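PDB 4K3C: outer membrane protein assembly factor BamA from Haemophilus ducreyi, which probably serves as part of the Bam complex, helping to fold and insert beta-barrel proteins into the outer membrane. Local coordinates for residues G328-I333 with N352-I357; V366-G371 with S435-I440; A410-E415 with S422-G427. All blocks are in the same frame, centred on the assembly; numbering follows the deposited sequence.

Overall arrangement
The chain carries two POTRA-family regions followed by the transmembrane barrel, and all three contacts belong to the barrel region. Contacts 1 and 2 are neighbouring strand pairs in the wall, with centres about 11 Å apart. Strand 346-358 of contact 1 also borders strand 366-378 of contact 2, and I357 O lies 2.6 Å from I367 N, a probable hydrogen bond. Contact 3 lies in the long excursion between strands 366-378 and 430-440, nested inside the chain segment that contact 2 closes. Its centre is about 36 Å from the centre of either wall contact, and its nearest atoms are about 17 Å from contact 1 and 18 Å from contact 2.

Contact 1: G328-I333 with N352-I357; sequences GSSANI and NFSGYI
In the beta hairpin formed by strands 328-338 and 346-358 of the BamA barrel wall, S330 and S354 form the middle one of three antiparallel hydrogen-bonded pairs, with G328-Y356 and N332-N352 before and after it. The segment axes run almost exactly antiparallel, at 179°. S330 N reaches S354 O at 2.7 Å, and S354 N returns to S330 O at 2.8 Å. Further along, Y356 N binds G328 O at 2.9 Å, while the reverse bond from G328 N is weak. N332 and N352 exchange two backbone bonds. Both serine hydroxyls turn to the same face, and OG of S330 is modelled 2.4 Å from OG of S354, too short for the details of a bond between them to be trusted.

The other face carries S329, A331 and F353, with G355 bringing no side chain. S329 CB rests 3.7 Å from G355 CA. CG of F353 is anti to the backbone N (chi1 163°), and the ring leans forward along its own strand, toward G355, with G355 N above one face, displaced toward the rim. Its CE1 stays 4.4 Å from S329 CB.

On the outer flanks, N332 ND2 donates to N315 OD1 of strand 303-317, and S329 touches Y316 of that strand. Strand 366-378 borders the other side, where Y356 packs on V366 and A368 and F353 on T369.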
# COMPACT_ATOMS: atom_id res chain seq x y z
N GLY A 328 12.38 -10.30 -0.90
CA GLY A 328 11.69 -9.49 -1.88
C GLY A 328 12.13 -8.05 -1.77
O GLY A 328 13.11 -7.74 -1.08
N SER A 329 11.43 -7.17 -2.48
CA SER A 329 11.67 -5.74 -2.35
C SER A 329 10.41 -4.91 -2.57
O SER A 329 9.31 -5.42 -2.75
CB SER A 329 12.80 -5.29 -3.29
OG SER A 329 12.69 -5.91 -4.56
N SER A 330 10.59 -3.60 -2.54
CA SER A 330 9.49 -2.70 -2.79
C SER A 330 10.11 -1.37 -3.20
O SER A 330 11.24 -1.04 -2.81
CB SER A 330 8.67 -2.52 -1.52
OG SER A 330 9.36 -1.67 -0.62
N ALA A 331 9.37 -0.61 -3.99
CA ALA A 331 9.87 0.66 -4.46
C ALA A 331 8.78 1.58 -5.03
O ALA A 331 7.69 1.13 -5.39
CB ALA A 331 10.99 0.44 -5.46
N ASN A 332 9.11 2.86 -5.09
CA ASN A 332 8.19 3.88 -5.54
C ASN A 332 8.90 4.95 -6.37
O ASN A 332 10.04 5.34 -6.07
CB ASN A 332 7.52 4.53 -4.34
CG ASN A 332 6.44 5.52 -4.75
OD1 ASN A 332 6.73 6.60 -5.26
ND2 ASN A 332 5.18 5.14 -4.52
N ILE A 333 8.22 5.42 -7.41
CA ILE A 333 8.64 6.59 -8.18
C ILE A 333 7.43 7.53 -8.27
O ILE A 333 6.39 7.17 -8.84
CB ILE A 333 9.19 6.17 -9.58
CG1 ILE A 333 10.70 6.21 -9.56
CG2 ILE A 333 8.78 7.15 -10.68
CD1 ILE A 333 11.20 7.60 -9.25
N ASN A 352 11.75 5.76 -3.43
CA ASN A 352 12.20 4.90 -2.36
C ASN A 352 12.31 3.48 -2.78
O ASN A 352 11.79 3.08 -3.77
CB ASN A 352 11.26 4.92 -1.19
CG ASN A 352 10.74 6.22 -0.95
OD1 ASN A 352 9.72 6.56 -1.48
ND2 ASN A 352 11.41 6.99 -0.13
N PHE A 353 12.96 2.72 -1.93
CA PHE A 353 13.38 1.40 -2.22
C PHE A 353 13.52 0.78 -0.88
O PHE A 353 14.06 1.38 -0.00
CB PHE A 353 14.75 1.49 -2.85
CG PHE A 353 15.51 0.23 -2.85
CD1 PHE A 353 15.00 -0.89 -3.43
CD2 PHE A 353 16.76 0.18 -2.30
CE1 PHE A 353 15.70 -2.05 -3.43
CE2 PHE A 353 17.46 -0.98 -2.31
CZ PHE A 353 16.92 -2.10 -2.87
N SER A 354 13.01 -0.41 -0.71
CA SER A 354 13.32 -1.18 0.45
C SER A 354 13.36 -2.58 -0.06
O SER A 354 12.53 -2.97 -0.84
CB SER A 354 12.26 -1.01 1.50
OG SER A 354 11.09 -1.65 1.07
N GLY A 355 14.37 -3.33 0.36
CA GLY A 355 14.58 -4.69 -0.05
C GLY A 355 15.15 -5.52 1.06
O GLY A 355 15.79 -5.04 1.95
N TYR A 356 14.89 -6.80 0.97
CA TYR A 356 15.26 -7.76 2.00
C TYR A 356 15.97 -8.98 1.41
O TYR A 356 15.51 -9.58 0.43
CB TYR A 356 14.03 -8.21 2.80
CG TYR A 356 13.34 -7.11 3.58
CD1 TYR A 356 12.63 -6.11 2.94
CD2 TYR A 356 13.36 -7.11 4.97
CE1 TYR A 356 11.99 -5.11 3.64
CE2 TYR A 356 12.72 -6.11 5.69
CZ TYR A 356 12.03 -5.11 5.01
OH TYR A 356 11.40 -4.11 5.69
N ILE A 357 17.08 -9.36 2.03
CA ILE A 357 17.88 -10.51 1.61
C ILE A 357 18.06 -11.48 2.77
O ILE A 357 18.61 -11.12 3.82
CB ILE A 357 19.26 -10.02 1.13
CG1 ILE A 357 19.14 -9.41 -0.25
CG2 ILE A 357 20.28 -11.14 1.16
CD1 ILE A 357 20.40 -8.69 -0.67

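Contact 2: V366-G371 with S435-I440; sequences VIATKG and SLELII
A368 and E437 form the central hydrogen-bonded pair of two strands whose segment axes run antiparallel at 167°. A368 N donates to E437 O at 2.9 Å and E437 N to A368 O at 2.7 Å, both nearly straight at the hydrogen. V366 and I439 exchange a second couple of backbone bonds, and K370 and S435 a third, in which the bond from S435 N is weak.

The charged contact crosses the face bearing K370, E437 and A368. From K370 an extended chain bends at its last torsion (chi4 67°), placing NZ 3.3 Å from E437 OE1 in a salt bridge whose hydrogen bond is weak. OE1 has a second, long and weak ion partner in R399, and OE2 is hydrogen-bonded to S456 OG of strand 453-465. R399 belongs to the RGF sequence of the long sixth extracellular loop, which in Omp85 proteins dips into the barrel. This is consistent with E437 facing the polar interior side.

Apolar contacts fall on both faces. E437 CG lies 4.0 Å from A368 CB. Beyond A368, V366 and I439 lie side by side, pointing the same way, and V366 CG1 lies 3.7 Å from I439 CD1. On the opposite face CD2 of L436 is wedged between CG2 of I367, at 3.7 Å, and CG2 of T369, at 3.6 Å. L438 approaches I367 obliquely, its CD2 being 4.1 Å from CG1.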
# COMPACT_ATOMS: atom_id res chain seq x y z
N VAL A 366 18.39 -11.97 8.22
CA VAL A 366 18.02 -11.23 7.02
C VAL A 366 18.87 -9.97 7.01
O VAL A 366 19.20 -9.44 8.07
CB VAL A 366 16.52 -10.85 7.06
CG1 VAL A 366 16.17 -9.82 5.99
CG2 VAL A 366 15.67 -12.08 6.89
N ILE A 367 19.26 -9.52 5.81
CA ILE A 367 19.91 -8.22 5.67
C ILE A 367 18.91 -7.36 4.96
O ILE A 367 18.43 -7.74 3.90
CB ILE A 367 21.22 -8.28 4.83
CG1 ILE A 367 22.31 -9.03 5.58
CG2 ILE A 367 21.73 -6.87 4.52
CD1 ILE A 367 23.67 -8.72 5.07
N ALA A 368 18.58 -6.21 5.54
CA ALA A 368 17.66 -5.28 4.90
C ALA A 368 18.32 -3.95 4.64
O ALA A 368 19.19 -3.51 5.39
CB ALA A 368 16.42 -5.09 5.74
N THR A 369 17.92 -3.32 3.54
CA THR A 369 18.49 -2.05 3.12
C THR A 369 17.34 -1.18 2.63
O THR A 369 16.33 -1.71 2.18
CB THR A 369 19.53 -2.24 1.98
OG1 THR A 369 18.86 -2.54 0.75
CG2 THR A 369 20.52 -3.37 2.32
N LYS A 370 17.49 0.13 2.74
CA LYS A 370 16.45 1.10 2.37
C LYS A 370 17.15 2.35 1.87
O LYS A 370 18.21 2.73 2.39
CB LYS A 370 15.59 1.48 3.59
CG LYS A 370 14.91 0.31 4.28
CD LYS A 370 14.21 0.73 5.57
CE LYS A 370 13.24 -0.37 6.09
NZ LYS A 370 13.87 -1.65 6.57
N GLY A 371 16.58 3.00 0.86
CA GLY A 371 17.15 4.23 0.35
C GLY A 371 16.06 5.14 -0.19
O GLY A 371 15.12 4.68 -0.81
N SER A 435 19.90 3.24 4.51
CA SER A 435 19.89 2.49 5.75
C SER A 435 20.25 1.04 5.44
O SER A 435 19.93 0.53 4.36
CB SER A 435 18.51 2.57 6.38
OG SER A 435 18.56 2.28 7.76
N LEU A 436 20.93 0.40 6.37
CA LEU A 436 21.40 -0.95 6.20
C LEU A 436 21.23 -1.60 7.56
O LEU A 436 21.67 -1.04 8.57
CB LEU A 436 22.88 -0.91 5.82
CG LEU A 436 23.65 -2.14 5.30
CD1 LEU A 436 24.87 -2.46 6.17
CD2 LEU A 436 22.75 -3.35 5.14
N GLU A 437 20.56 -2.74 7.62
CA GLU A 437 20.43 -3.42 8.90
C GLU A 437 20.53 -4.92 8.85
O GLU A 437 20.09 -5.55 7.90
CB GLU A 437 19.15 -3.00 9.65
CG GLU A 437 17.84 -3.02 8.90
CD GLU A 437 16.77 -2.13 9.57
OE1 GLU A 437 16.24 -1.23 8.87
OE2 GLU A 437 16.47 -2.31 10.79
N LEU A 438 21.11 -5.49 9.90
CA LEU A 438 21.10 -6.93 10.11
C LEU A 438 19.97 -7.32 11.07
O LEU A 438 20.02 -6.99 12.24
CB LEU A 438 22.43 -7.43 10.71
CG LEU A 438 22.92 -8.81 10.27
CD1 LEU A 438 23.54 -9.52 11.42
CD2 LEU A 438 21.83 -9.66 9.64
N ILE A 439 18.98 -8.01 10.55
CA ILE A 439 17.93 -8.59 11.37
C ILE A 439 18.38 -9.93 11.92
O ILE A 439 18.58 -10.87 11.18
CB ILE A 439 16.71 -8.88 10.53
CG1 ILE A 439 16.17 -7.59 9.96
CG2 ILE A 439 15.69 -9.58 11.34
CD1 ILE A 439 15.15 -7.82 8.91
N ILE A 440 18.53 -10.02 13.23
CA ILE A 440 18.93 -11.29 13.81
C ILE A 440 17.76 -11.84 14.62
O ILE A 440 16.83 -11.11 14.94
CB ILE A 440 20.21 -11.13 14.67
CG1 ILE A 440 19.87 -10.62 16.08
CG2 ILE A 440 21.20 -10.20 13.98
CD1 ILE A 440 19.70 -9.12 16.16

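Contact 3: A410-E415 with S422-G427; sequences AIYYRE and SQDVIG
Y412 sets one side of its ring beside S422, with CE2 3.5 Å from CB and 3.4 Å from OG of that serine, and its hydroxyl reaches on to D424. The contact joins strand 409-412 of a small antiparallel hairpin to the end of its partner 420-422 and to the chain that turns away after it. The hairpin lies inside the long sixth extracellular loop of the barrel.

Y412 OH donates to D424 OD2 at 2.8 Å. Ring and carboxylate planes stand 81° apart. OH meets OD2 from above the carboxylate plane, 37° out of it, while OD2 lies at the ring edge in the ring plane. OD2 also takes a hydrogen bond from A239 N, and two donors on a single oxygen probably steady the group. The other oxygen, OD1, receives a weak bond from S422 OG within the same segment.

In the backbone, A410 is gripped at both ends: A410 N donates to D424 O, and A410 O accepts from S422 N, each at 2.9 Å. The chain corner at 423-424 lies between these two bonds. I411 N, pointing elsewhere, is held by E279 OE2 of a different loop. A410 CB closes the contact against I426, 3.9 Å from CG1.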
# COMPACT_ATOMS: atom_id res chain seq x y z
N ALA A 410 17.56 28.03 9.96
CA ALA A 410 16.92 29.33 9.76
C ALA A 410 17.87 30.48 10.07
O ALA A 410 18.81 30.31 10.84
CB ALA A 410 15.67 29.43 10.64
N ILE A 411 17.63 31.64 9.48
CA ILE A 411 18.37 32.85 9.83
C ILE A 411 17.39 34.01 9.98
O ILE A 411 16.97 34.63 8.99
CB ILE A 411 19.42 33.22 8.77
CG1 ILE A 411 20.37 32.04 8.54
CG2 ILE A 411 20.20 34.47 9.19
CD1 ILE A 411 21.26 32.24 7.33
N TYR A 412 17.03 34.31 11.22
CA TYR A 412 16.00 35.31 11.49
C TYR A 412 16.53 36.74 11.46
O TYR A 412 17.72 36.98 11.26
CB TYR A 412 15.33 35.03 12.83
CG TYR A 412 14.73 33.64 12.91
CD1 TYR A 412 13.75 33.24 12.03
CD2 TYR A 412 15.15 32.75 13.87
CE1 TYR A 412 13.20 31.98 12.10
CE2 TYR A 412 14.61 31.49 13.96
CZ TYR A 412 13.64 31.11 13.07
OH TYR A 412 13.10 29.85 13.16
N TYR A 413 15.62 37.68 11.69
CA TYR A 413 15.92 39.10 11.56
C TYR A 413 16.36 39.67 12.91
O TYR A 413 15.77 39.36 13.94
CB TYR A 413 14.67 39.82 11.04
CG TYR A 413 14.95 41.01 10.15
CD1 TYR A 413 15.25 40.83 8.80
CD2 TYR A 413 14.91 42.30 10.66
CE1 TYR A 413 15.51 41.93 7.98
CE2 TYR A 413 15.17 43.40 9.84
CZ TYR A 413 15.46 43.21 8.50
OH TYR A 413 15.72 44.31 7.70
N ARG A 414 17.42 40.48 12.91
CA ARG A 414 17.90 41.11 14.14
C ARG A 414 18.10 42.63 14.00
O ARG A 414 18.78 43.23 14.84
CB ARG A 414 19.20 40.46 14.60
N GLU A 415 17.50 43.22 12.97
CA GLU A 415 17.54 44.67 12.66
C GLU A 415 18.89 45.34 12.94
O GLU A 415 19.13 45.73 14.09
CB GLU A 415 16.41 45.41 13.38
N SER A 422 20.10 30.61 13.46
CA SER A 422 19.33 29.87 14.44
C SER A 422 19.68 28.39 14.39
O SER A 422 20.41 27.94 13.50
CB SER A 422 17.83 30.07 14.18
OG SER A 422 17.03 29.46 15.17
N GLN A 423 19.17 27.64 15.36
CA GLN A 423 19.36 26.20 15.39
C GLN A 423 18.20 25.52 14.69
O GLN A 423 18.34 24.41 14.17
CB GLN A 423 19.49 25.69 16.82
CG GLN A 423 20.48 24.53 16.99
CD GLN A 423 21.92 24.91 16.65
OE1 GLN A 423 22.31 24.90 15.48
NE2 GLN A 423 22.71 25.23 17.67
N ASP A 424 17.05 26.19 14.68
CA ASP A 424 15.86 25.73 13.98
C ASP A 424 16.14 25.23 12.56
O ASP A 424 16.82 25.89 11.78
CB ASP A 424 14.87 26.88 13.85
CG ASP A 424 14.40 27.39 15.19
OD1 ASP A 424 15.11 27.11 16.18
OD2 ASP A 424 13.34 28.05 15.24
N VAL A 425 15.60 24.06 12.24
CA VAL A 425 15.70 23.55 10.88
C VAL A 425 14.63 24.16 9.99
O VAL A 425 13.44 23.94 10.19
CB VAL A 425 15.59 22.03 10.86
CG1 VAL A 425 15.27 21.51 9.46
CG2 VAL A 425 16.88 21.42 11.37
N ILE A 426 15.06 24.93 9.00
CA ILE A 426 14.13 25.55 8.05
C ILE A 426 13.85 24.62 6.85
O ILE A 426 12.83 24.76 6.18
CB ILE A 426 14.67 26.96 7.63
CG1 ILE A 426 13.56 28.00 7.70
CG2 ILE A 426 15.41 26.93 6.29
CD1 ILE A 426 12.20 27.51 7.26
N GLY A 427 14.74 23.67 6.58
CA GLY A 427 14.50 22.66 5.57
C GLY A 427 15.16 22.93 4.23
O GLY A 427 15.58 24.05 3.96